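PDB 6EI3: proton-dependent oligopeptide transporter family protein from Xanthomonas campestris, which probably couples the inward movement of protons to the uptake of small peptides across the membrane, as a major facilitator superfamily transporter of the POT family. Local coordinates for residues I343-N346 and N347-Y351. Residues are numbered along the deposited sequence; the frame is centred on the assembly and turned at random.
Sequences IPFN and NLVLY. With 78M ((2S)-2,3-dihydroxypropyl(7Z)-pentadec-7-enoate), chain N.
Asn346 lies against the ring of Tyr351 where a pi-type turn widens helix 334-357, a membrane helix of this major facilitator fold. Asn346 CB sits over one ring face, a CH-pi contact 3.8 Å from the ring centroid, offset toward the rim. With CG anti to its own carbonyl carbon (chi1 -69°), the amide runs out past that rim, its plane turned 65° from the ring, and ND2 donates at 3.2 Å to Tyr351 OH, which is tilted slightly out of the amide plane. This i to i+5 pairing is repeated in the backbone: Tyr351 N bonds Asn346 O at 2.8 Å, and that oxygen also lies over the tyrosine ring. Both residues are buried; helix 400-424 packs on them through Phe408, Val411 and Leu412, while Arg366 makes a cation-pi contact with the Tyr351 ring.

On the surface, the Phe345 ring, carried forward onto the following turn by its CG lying anti to the backbone N (chi1 172°), rests obliquely on two residues: CE1 meets Val349 CG1 at 3.8 Å, and CE2 meets Leu350 CB at 4.0 Å. Pro344, whose ring nitrogen cannot bond to the preceding turn and marks a kink, lies beside Leu348 and shares a lipid with it. Its CG touches C8 of the monoacylglycerol acyl chain at 3.7 Å, and Leu348 CD2 reaches C4. The change of register centres on Phe345 O, which accepts from both Val349 N (2.8 Å) and Leu350 N (3.0 Å), the two donors arriving from opposite faces of the carbonyl plane.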
ATOM      1  N   ILE A 343     -15.018   9.277   6.870  1.00 32.71           N
ATOM      2  CA  ILE A 343     -14.726  10.282   5.835  1.00 35.03           C
ATOM      3  C   ILE A 343     -15.767  11.456   5.990  1.00 42.40           C
ATOM      4  O   ILE A 343     -15.330  12.567   6.290  1.00 42.35           O
ATOM      5  CB  ILE A 343     -14.627   9.681   4.384  1.00 37.64           C
ATOM      6  CG1 ILE A 343     -13.272   8.928   4.147  1.00 35.82           C
ATOM      7  CG2 ILE A 343     -14.919  10.721   3.274  1.00 38.74           C
ATOM      8  CD1 ILE A 343     -12.008   9.750   3.987  1.00 41.68           C
ATOM      9  N   PRO A 344     -17.113  11.243   5.946  1.00 41.20           N
ATOM     10  CA  PRO A 344     -18.025  12.381   6.152  1.00 42.55           C
ATOM     11  C   PRO A 344     -18.076  12.875   7.595  1.00 46.13           C
ATOM     12  O   PRO A 344     -18.362  14.046   7.792  1.00 46.46           O
ATOM     13  CB  PRO A 344     -19.371  11.859   5.663  1.00 44.75           C
ATOM     14  CG  PRO A 344     -19.305  10.403   5.890  1.00 48.16           C
ATOM     15  CD  PRO A 344     -17.873  10.023   5.610  1.00 43.11           C
ATOM     16  N   PHE A 345     -17.785  12.024   8.608  1.00 40.81           N
ATOM     17  CA  PHE A 345     -17.758  12.541   9.976  1.00 40.34           C
ATOM     18  C   PHE A 345     -16.639  13.598  10.100  1.00 44.85           C
ATOM     19  O   PHE A 345     -16.893  14.684  10.605  1.00 44.73           O
ATOM     20  CB  PHE A 345     -17.592  11.443  11.036  1.00 41.01           C
ATOM     21  CG  PHE A 345     -17.367  11.986  12.429  1.00 42.83           C
ATOM     22  CD1 PHE A 345     -18.434  12.445  13.197  1.00 46.99           C
ATOM     23  CD2 PHE A 345     -16.092  12.011  12.989  1.00 44.61           C
ATOM     24  CE1 PHE A 345     -18.225  12.941  14.490  1.00 48.14           C
ATOM     25  CE2 PHE A 345     -15.885  12.509  14.281  1.00 47.98           C
ATOM     26  CZ  PHE A 345     -16.954  12.964  15.025  1.00 47.03           C
ATOM     27  N   ASN A 346     -15.421  13.279   9.639  1.00 41.23           N
ATOM     28  CA  ASN A 346     -14.303  14.227   9.696  1.00 41.66           C
ATOM     29  C   ASN A 346     -14.570  15.465   8.802  1.00 47.80           C
ATOM     30  O   ASN A 346     -14.411  16.587   9.271  1.00 48.38           O
ATOM     31  CB  ASN A 346     -12.970  13.542   9.352  1.00 38.09           C
ATOM     32  CG  ASN A 346     -12.462  12.551  10.379  1.00 42.58           C
ATOM     33  OD1 ASN A 346     -13.183  12.097  11.267  1.00 41.71           O
ATOM     34  ND2 ASN A 346     -11.184  12.209  10.305  1.00 30.33           N
ATOM     35  N   ASN A 347     -15.069  15.260   7.575  1.00 45.49           N
ATOM     36  CA  ASN A 347     -15.372  16.341   6.624  1.00 46.58           C
ATOM     37  C   ASN A 347     -16.524  17.266   7.016  1.00 52.93           C
ATOM     38  O   ASN A 347     -16.424  18.471   6.787  1.00 54.15           O
ATOM     39  CB  ASN A 347     -15.625  15.777   5.220  1.00 45.47           C
ATOM     40  CG  ASN A 347     -14.375  15.338   4.497  1.00 63.57           C
ATOM     41  OD1 ASN A 347     -13.245  15.543   4.955  1.00 54.00           O
ATOM     42  ND2 ASN A 347     -14.554  14.756   3.319  1.00 59.47           N
ATOM     43  N   LEU A 348     -17.613  16.716   7.575  1.00 49.16           N
ATOM     44  CA  LEU A 348     -18.826  17.459   7.925  1.00 50.08           C
ATOM     45  C   LEU A 348     -18.941  17.843   9.409  1.00 51.88           C
ATOM     46  O   LEU A 348     -19.687  18.771   9.731  1.00 51.14           O
ATOM     47  CB  LEU A 348     -20.069  16.643   7.500  1.00 50.55           C
ATOM     48  CG  LEU A 348     -20.567  16.756   6.048  1.00 56.55           C
ATOM     49  CD1 LEU A 348     -19.579  16.178   5.046  1.00 56.16           C
ATOM     50  CD2 LEU A 348     -21.895  16.038   5.883  1.00 59.38           C
ATOM     51  N   VAL A 349     -18.246  17.123  10.312  1.00 46.07           N
ATOM     52  CA  VAL A 349     -18.364  17.392  11.753  1.00 45.81           C
ATOM     53  C   VAL A 349     -17.031  17.802  12.410  1.00 48.28           C
ATOM     54  O   VAL A 349     -16.954  18.910  12.938  1.00 48.41           O
ATOM     55  CB  VAL A 349     -19.045  16.217  12.532  1.00 48.88           C
ATOM     56  CG1 VAL A 349     -19.246  16.561  14.007  1.00 49.51           C
ATOM     57  CG2 VAL A 349     -20.370  15.804  11.891  1.00 48.65           C
ATOM     58  N   LEU A 350     -16.016  16.906  12.420  1.00 43.18           N
ATOM     59  CA  LEU A 350     -14.739  17.117  13.111  1.00 42.50           C
ATOM     60  C   LEU A 350     -13.884  18.282  12.580  1.00 45.10           C
ATOM     61  O   LEU A 350     -13.458  19.096  13.393  1.00 44.71           O
ATOM     62  CB  LEU A 350     -13.906  15.830  13.175  1.00 41.61           C
ATOM     63  CG  LEU A 350     -12.634  15.871  14.042  1.00 46.40           C
ATOM     64  CD1 LEU A 350     -12.946  16.227  15.495  1.00 47.23           C
ATOM     65  CD2 LEU A 350     -11.892  14.570  13.964  1.00 46.47           C
ATOM     66  N   TYR A 351     -13.587  18.334  11.264  1.00 40.94           N
ATOM     67  CA  TYR A 351     -12.766  19.417  10.691  1.00 40.60           C
ATOM     68  C   TYR A 351     -13.475  20.762  10.835  1.00 43.77           C
ATOM     69  O   TYR A 351     -12.877  21.638  11.470  1.00 42.95           O
ATOM     70  CB  TYR A 351     -12.276  19.146   9.250  1.00 40.51           C
ATOM     71  CG  TYR A 351     -11.516  17.846   9.067  1.00 39.84           C
ATOM     72  CD1 TYR A 351     -10.769  17.294  10.108  1.00 40.90           C
ATOM     73  CD2 TYR A 351     -11.511  17.187   7.841  1.00 39.82           C
ATOM     74  CE1 TYR A 351     -10.094  16.085   9.954  1.00 39.69           C
ATOM     75  CE2 TYR A 351     -10.814  15.988   7.666  1.00 39.51           C
ATOM     76  CZ  TYR A 351     -10.103  15.446   8.725  1.00 42.54           C
ATOM     77  OH  TYR A 351      -9.423  14.265   8.565  1.00 40.23           O
TER
HETATM   78  O21 78M N 613     -24.372   8.772   8.813  1.00114.30           O
HETATM   79  C20 78M N 613     -25.070  10.010   8.769  1.00116.04           C
HETATM   80  C18 78M N 613     -26.296   9.906   7.894  1.00117.12           C
HETATM   81  O19 78M N 613     -25.920   9.624   6.542  1.00116.91           O
HETATM   82  C17 78M N 613     -27.182  11.132   7.955  1.00118.17           C
HETATM   83  O2  78M N 613     -26.450  12.200   7.306  1.00117.45           O
HETATM   84  C1  78M N 613     -27.007  12.810   6.250  1.00116.67           C
HETATM   85  O1  78M N 613     -28.088  12.531   5.800  1.00117.51           O
HETATM   86  C2  78M N 613     -26.112  13.890   5.711  1.00114.10           C
HETATM   87  C3  78M N 613     -25.098  13.398   4.685  1.00109.98           C
HETATM   88  C4  78M N 613     -23.874  12.736   5.313  1.00105.92           C
HETATM   89  C5  78M N 613     -22.862  12.161   4.325  1.00102.28           C
HETATM   90  C6  78M N 613     -23.252  10.823   3.676  1.00 99.14           C
HETATM   91  C7  78M N 613     -23.237   9.649   4.612  1.00 95.22           C
HETATM   92  C8  78M N 613     -22.329   8.693   4.649  1.00 91.00           C
HETATM   93  C9  78M N 613     -22.315   7.512   5.567  1.00 87.42           C
HETATM   94  C10 78M N 613     -22.220   6.204   4.789  1.00 84.97           C
HETATM   95  C11 78M N 613     -22.396   4.957   5.636  1.00 84.10           C
HETATM   96  C12 78M N 613     -22.320   3.654   4.846  1.00 83.06           C
HETATM   97  C13 78M N 613     -22.716   2.405   5.624  1.00 83.73           C
HETATM   98  C15 78M N 613     -24.586   1.047   6.674  1.00 87.43           C
HETATM   99  C14 78M N 613     -24.220   2.193   5.760  1.00 86.50           C